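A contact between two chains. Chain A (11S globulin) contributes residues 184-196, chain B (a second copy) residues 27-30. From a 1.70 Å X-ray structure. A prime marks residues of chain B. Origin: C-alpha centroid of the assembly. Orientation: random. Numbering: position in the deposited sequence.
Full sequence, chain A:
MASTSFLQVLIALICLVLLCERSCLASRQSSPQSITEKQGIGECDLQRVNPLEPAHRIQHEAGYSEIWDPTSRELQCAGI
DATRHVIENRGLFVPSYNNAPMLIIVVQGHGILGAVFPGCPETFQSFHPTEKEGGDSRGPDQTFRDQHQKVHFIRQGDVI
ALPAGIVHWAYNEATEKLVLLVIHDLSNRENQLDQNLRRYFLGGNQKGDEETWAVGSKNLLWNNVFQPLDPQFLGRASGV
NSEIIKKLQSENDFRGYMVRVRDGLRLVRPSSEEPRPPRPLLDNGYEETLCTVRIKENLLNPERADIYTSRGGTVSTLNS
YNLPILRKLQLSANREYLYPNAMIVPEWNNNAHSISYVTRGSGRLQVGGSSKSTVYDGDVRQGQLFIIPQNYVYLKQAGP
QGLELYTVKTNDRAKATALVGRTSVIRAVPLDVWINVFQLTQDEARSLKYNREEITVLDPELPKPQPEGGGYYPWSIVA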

ATOM      1  N   HIS A 184      16.230  15.387  16.602  1.00 14.43           N
ATOM      2  CA  HIS A 184      16.704  14.469  15.559  1.00 15.53           C
ATOM      3  C   HIS A 184      16.497  13.028  15.967  1.00 15.01           C
ATOM      4  O   HIS A 184      16.889  12.598  17.100  1.00 14.69           O
ATOM      5  CB  HIS A 184      18.178  14.676  15.287  1.00 17.82           C
ATOM      6  CG  HIS A 184      18.500  15.857  14.421  1.00 19.57           C
ATOM      7  ND1 HIS A 184      19.033  16.999  14.974  1.00 21.31           N
ATOM      8  CD2 HIS A 184      18.474  16.040  13.068  1.00 20.37           C
ATOM      9  CE1 HIS A 184      19.252  17.866  13.996  1.00 21.85           C
ATOM     10  NE2 HIS A 184      18.918  17.312  12.842  1.00 23.56           N
ATOM     11  N   ASP A 185      15.916  12.232  15.058  1.00 15.16           N
ATOM     12  CA  ASP A 185      15.545  10.839  15.325  1.00 15.44           C
ATOM     13  C   ASP A 185      16.681   9.981  14.725  1.00 15.51           C
ATOM     14  O   ASP A 185      16.673   9.586  13.557  1.00 14.40           O
ATOM     15  CB  ASP A 185      14.189  10.503  14.702  1.00 15.53           C
ATOM     16  CG  ASP A 185      13.771   9.128  14.933  1.00 16.90           C
ATOM     17  OD1 ASP A 185      14.421   8.449  15.782  1.00 16.56           O
ATOM     18  OD2 ASP A 185      12.790   8.714  14.223  1.00 16.82           O
ATOM     19  N   LEU A 186      17.661   9.728  15.565  1.00 16.15           N
ATOM     20  CA  LEU A 186      18.870   8.988  15.130  1.00 15.32           C
ATOM     21  C   LEU A 186      18.586   7.520  14.819  1.00 15.19           C
ATOM     22  O   LEU A 186      19.211   6.962  13.897  1.00 15.21           O
ATOM     23  CB  LEU A 186      19.915   9.017  16.223  1.00 17.15           C
ATOM     24  CG  LEU A 186      20.428  10.348  16.719  1.00 19.05           C
ATOM     25  CD1 LEU A 186      21.498  10.112  17.760  1.00 21.05           C
ATOM     26  CD2 LEU A 186      20.862  11.170  15.542  1.00 18.96           C
ATOM     27  N   SER A 187      17.620   6.896  15.503  1.00 13.13           N
ATOM     28  CA  SER A 187      17.360   5.468  15.243  1.00 15.34           C
ATOM     29  C   SER A 187      16.439   5.207  14.036  1.00 15.22           C
ATOM     30  O   SER A 187      16.075   4.074  13.696  1.00 15.92           O
ATOM     31  CB  SER A 187      16.851   4.790  16.523  1.00 16.91           C
ATOM     32  OG  SER A 187      15.472   4.982  16.737  1.00 15.86           O
ATOM     33  N   ASN A 188      16.007   6.285  13.403  1.00 15.28           N
ATOM     34  CA  ASN A 188      15.178   6.195  12.233  1.00 16.90           C
ATOM     35  C   ASN A 188      15.816   5.372  11.105  1.00 15.31           C
ATOM     36  O   ASN A 188      17.017   5.468  10.811  1.00 15.88           O
ATOM     37  CB  ASN A 188      14.863   7.639  11.712  1.00 16.06           C
ATOM     38  CG  ASN A 188      13.612   7.697  10.846  1.00 16.02           C
ATOM     39  OD1 ASN A 188      13.680   7.421   9.637  1.00 15.78           O
ATOM     40  ND2 ASN A 188      12.489   8.102  11.443  1.00 14.60           N
ATOM     41  N   ARG A 189      14.959   4.715  10.357  1.00 14.63           N
ATOM     42  CA  ARG A 189      15.436   3.980   9.222  1.00 15.26           C
ATOM     43  C   ARG A 189      16.147   4.793   8.208  1.00 15.21           C
ATOM     44  O   ARG A 189      16.966   4.228   7.468  1.00 15.72           O
ATOM     45  CB  ARG A 189      14.287   3.161   8.623  1.00 16.24           C
ATOM     46  CG  ARG A 189      13.217   4.058   8.073  1.00 18.88           C
ATOM     47  CD  ARG A 189      11.964   3.319   7.672  1.00 22.24           C
ATOM     48  NE  ARG A 189      10.954   4.276   7.198  1.00 24.00           N
ATOM     49  CZ  ARG A 189       9.746   3.961   6.682  1.00 33.68           C
ATOM     50  NH1 ARG A 189       9.360   2.680   6.550  1.00 38.90           N
ATOM     51  NH2 ARG A 189       8.880   4.925   6.305  1.00 29.63           N
ATOM     52  N   GLU A 190      15.892   6.097   8.128  1.00 13.84           N
ATOM     53  CA  GLU A 190      16.566   6.941   7.133  1.00 15.75           C
ATOM     54  C   GLU A 190      18.070   7.133   7.454  1.00 17.02           C
ATOM     55  O   GLU A 190      18.845   7.561   6.580  1.00 18.30           O
ATOM     56  CB  GLU A 190      15.889   8.245   7.103  1.00 15.80           C
ATOM     57  CG  GLU A 190      14.507   8.276   6.463  1.00 15.64           C
ATOM     58  CD  GLU A 190      13.995   9.716   6.281  1.00 18.83           C
ATOM     59  OE1 GLU A 190      14.582  10.715   6.823  1.00 18.59           O
ATOM     60  OE2 GLU A 190      12.863   9.795   5.707  1.00 25.60           O
ATOM     61  N   ASN A 191      18.463   6.789   8.656  1.00 14.17           N
ATOM     62  CA  ASN A 191      19.853   6.901   9.074  1.00 14.93           C
ATOM     63  C   ASN A 191      20.484   5.564   8.969  1.00 14.65           C
ATOM     64  O   ASN A 191      20.406   4.726   9.906  1.00 17.99           O
ATOM     65  CB  ASN A 191      19.974   7.443  10.476  1.00 14.74           C
ATOM     66  CG  ASN A 191      21.424   7.427  11.021  1.00 15.23           C
ATOM     67  OD1 ASN A 191      22.394   7.440  10.227  1.00 16.12           O
ATOM     68  ND2 ASN A 191      21.553   7.482  12.321  1.00 13.75           N
ATOM     69  N   GLN A 192      21.290   5.425   7.906  1.00 14.33           N
ATOM     70  CA  GLN A 192      22.085   4.211   7.695  1.00 15.35           C
ATOM     71  C   GLN A 192      23.516   4.187   8.190  1.00 16.03           C
ATOM     72  O   GLN A 192      24.276   3.249   7.884  1.00 16.49           O
ATOM     73  CB  GLN A 192      22.037   3.778   6.186  1.00 15.62           C
ATOM     74  CG  GLN A 192      20.636   3.355   5.721  1.00 16.05           C
ATOM     75  CD  GLN A 192      20.630   2.695   4.350  1.00 16.75           C
ATOM     76  OE1 GLN A 192      21.613   2.053   3.978  1.00 17.71           O
ATOM     77  NE2 GLN A 192      19.521   2.827   3.610  1.00 18.29           N
ATOM     78  N   LEU A 193      23.913   5.253   8.857  1.00 14.77           N
ATOM     79  CA  LEU A 193      25.253   5.406   9.272  1.00 16.24           C
ATOM     80  C   LEU A 193      25.477   4.715  10.605  1.00 16.98           C
ATOM     81  O   LEU A 193      25.825   3.507  10.645  1.00 20.58           O
ATOM     82  CB  LEU A 193      25.653   6.868   9.260  1.00 16.06           C
ATOM     83  CG  LEU A 193      25.811   7.466   7.864  1.00 16.34           C
ATOM     84  CD1 LEU A 193      25.688   8.931   7.857  1.00 17.67           C
ATOM     85  CD2 LEU A 193      27.140   7.053   7.258  1.00 15.96           C
ATOM     86  N   ASP A 194      25.297   5.420  11.730  1.00 16.05           N
ATOM     87  CA  ASP A 194      25.399   4.842  13.063  1.00 16.01           C
ATOM     88  C   ASP A 194      24.692   5.866  13.955  1.00 15.82           C
ATOM     89  O   ASP A 194      24.184   6.870  13.431  1.00 15.25           O
ATOM     90  CB  ASP A 194      26.881   4.616  13.445  1.00 18.07           C
ATOM     91  CG  ASP A 194      27.681   5.857  13.338  1.00 19.14           C
ATOM     92  OD1 ASP A 194      27.261   6.866  13.960  1.00 18.06           O
ATOM     93  OD2 ASP A 194      28.702   5.899  12.565  1.00 20.97           O
ATOM     94  N   GLN A 195      24.601   5.589  15.267  1.00 17.42           N
ATOM     95  CA  GLN A 195      23.693   6.322  16.146  1.00 17.05           C
ATOM     96  C   GLN A 195      24.361   7.597  16.694  1.00 18.76           C
ATOM     97  O   GLN A 195      24.459   7.788  17.914  1.00 19.11           O
ATOM     98  CB  GLN A 195      23.199   5.344  17.220  1.00 18.10           C
ATOM     99  CG  GLN A 195      22.505   4.116  16.647  1.00 17.50           C
ATOM    100  CD  GLN A 195      21.295   4.495  15.785  1.00 19.88           C
ATOM    101  OE1 GLN A 195      20.337   5.040  16.291  1.00 20.87           O
ATOM    102  NE2 GLN A 195      21.399   4.303  14.471  1.00 18.56           N
ATOM    103  N   ASN A 196      24.800   8.453  15.778  1.00 18.36           N
ATOM    104  CA  ASN A 196      25.426   9.765  16.085  1.00 17.41           C
ATOM    105  C   ASN A 196      24.999  10.738  15.034  1.00 18.55           C
ATOM    106  O   ASN A 196      24.915  10.348  13.853  1.00 17.47           O
ATOM    107  CB  ASN A 196      26.939   9.667  16.070  1.00 18.00           C
ATOM    108  CG  ASN A 196      27.439   8.669  17.118  1.00 22.03           C
ATOM    109  OD1 ASN A 196      27.524   9.033  18.294  1.00 20.34           O
ATOM    110  ND2 ASN A 196      27.695   7.423  16.728  1.00 21.53           N
TER
ATOM    111  N   SER B  27      16.061   2.046  21.891  1.00 14.76           N
ATOM    112  CA  SER B  27      15.547   2.668  20.620  1.00 16.14           C
ATOM    113  C   SER B  27      15.177   1.585  19.620  1.00 16.49           C
ATOM    114  O   SER B  27      15.392   0.402  19.890  1.00 16.74           O
ATOM    115  CB  SER B  27      16.584   3.641  20.014  1.00 15.56           C
ATOM    116  OG  SER B  27      17.647   2.918  19.416  1.00 15.82           O
ATOM    117  N   ARG B  28      14.763   2.028  18.432  1.00 17.13           N
ATOM    118  CA  ARG B  28      14.549   1.134  17.295  1.00 17.86           C
ATOM    119  C   ARG B  28      15.795   0.351  16.956  1.00 16.47           C
ATOM    120  O   ARG B  28      15.673  -0.673  16.289  1.00 15.92           O
ATOM    121  CB  ARG B  28      14.108   1.899  16.032  1.00 15.81           C
ATOM    122  CG  ARG B  28      12.794   2.661  16.188  1.00 18.05           C
ATOM    123  CD  ARG B  28      12.303   3.106  14.778  1.00 17.28           C
ATOM    124  NE  ARG B  28      11.441   4.288  14.714  1.00 17.09           N
ATOM    125  CZ  ARG B  28      11.848   5.528  14.827  1.00 17.82           C
ATOM    126  NH1 ARG B  28      13.096   5.803  15.167  1.00 16.34           N
ATOM    127  NH2 ARG B  28      10.972   6.518  14.647  1.00 20.15           N
ATOM    128  N   GLN B  29      16.957   0.885  17.283  1.00 15.35           N
ATOM    129  CA  GLN B  29      18.240   0.302  16.920  1.00 17.46           C
ATOM    130  C   GLN B  29      18.780  -0.400  18.135  1.00 18.86           C
ATOM    131  O   GLN B  29      19.417   0.227  18.968  1.00 18.70           O
ATOM    132  CB  GLN B  29      19.206   1.362  16.375  1.00 18.40           C
ATOM    133  CG  GLN B  29      18.849   1.893  14.981  1.00 16.84           C
ATOM    134  CD  GLN B  29      19.341   0.994  13.865  1.00 18.29           C
ATOM    135  OE1 GLN B  29      19.590  -0.192  14.082  1.00 18.15           O
ATOM    136  NE2 GLN B  29      19.438   1.520  12.676  1.00 18.17           N
ATOM    137  N   SER B  30      18.595  -1.701  18.183  1.00 16.76           N
ATOM    138  CA  SER B  30      19.005  -2.495  19.327  1.00 18.50           C
ATOM    139  C   SER B  30      19.756  -3.744  18.925  1.00 19.92           C
ATOM    140  O   SER B  30      20.071  -3.942  17.759  1.00 19.20           O
ATOM    141  CB  SER B  30      17.774  -2.802  20.205  1.00 19.64           C
ATOM    142  OG  SER B  30      18.126  -3.340  21.472  1.00 21.58           O
TER
HETATM  143  O   HOH W   1      19.292   4.367  12.326  1.00 17.66           O

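The contact is built on two pieces of irregular backbone, and no main-chain hydrogen bond joins them. Chain A leaves a strand at Asp185 and runs through two type I turns, Asp185 to Asn188 and Asn188 to Asn191. Against it lie Ser27′, Arg28′ and Gln29′, in a stretch without regular secondary structure, nearest at Ser187 and Gln29′, whose CA atoms are 5.5 Å apart. Side chains and a water join the two stretches, and asparagine side chains bond within chain A's turns.

The one salt bridge is between Arg28′ and Asp185. Arg28′ NH1 donates to Asp185 OD1 at 3.0 Å with a nearly straight angle, and Arg28′ NH2 donates to Asp185 OD2 at 2.9 Å; a further bond from Arg28′ NH1 to Asp185 OD2, at 3.1 Å, is weak. The carboxylate lies at the edge of the guanidinium, near its plane, where the N-H groups point. Ser187 OG, also near the plane but to another side of NH1, accepts a weak bond from Arg28′ NH1 at 3.0 Å. Asp185 is buried, and its own chain adds to the compensation of its charge: Asn188 ND2 donates to Asp185 OD2 at 2.9 Å, almost linearly. That bond spans the first turn and gives Asp185 OD2 a donor from its own chain as well as the arginine. The backbone Asn188 N comes within 3.4 Å of Arg28′ NH1, but both are donors and no bond forms.

Asn188 and Asn191 tie the loop together. Asn188 OD1 accepts from Glu190 N at 3.0 Å, within the second turn, which is closed by Asn191 N donating to Asn188 O at 2.9 Å. Asn191 ND2 donates to Leu186 O and Asp194 O, each 2.9 Å away, while Asn191 OD1 accepts from Leu193 N at 3.0 Å.

Gln29′ meets chain A through packing and a water. Gln29′ CG lies 3.8 Å from Ser187 CB, so aliphatic carbon covers the turn. Gln29′ NE2 donates to water 1 at 2.9 Å, and the same water is hydrogen-bonded to Asn188 O at 2.9 Å and Asn191 O at 2.7 Å. Gln29′ NE2 and Asn191 O are 4.3 Å apart, too far for a direct bond, and the water bridges them. On chain B, Ser27′ OG accepts from Gln29′ N at 3.0 Å and also packs 3.5 Å from Ser187 CB.

The rule to read here is a buried charge paired across the contact and braced within its own chain, and turn carbonyls served by a water.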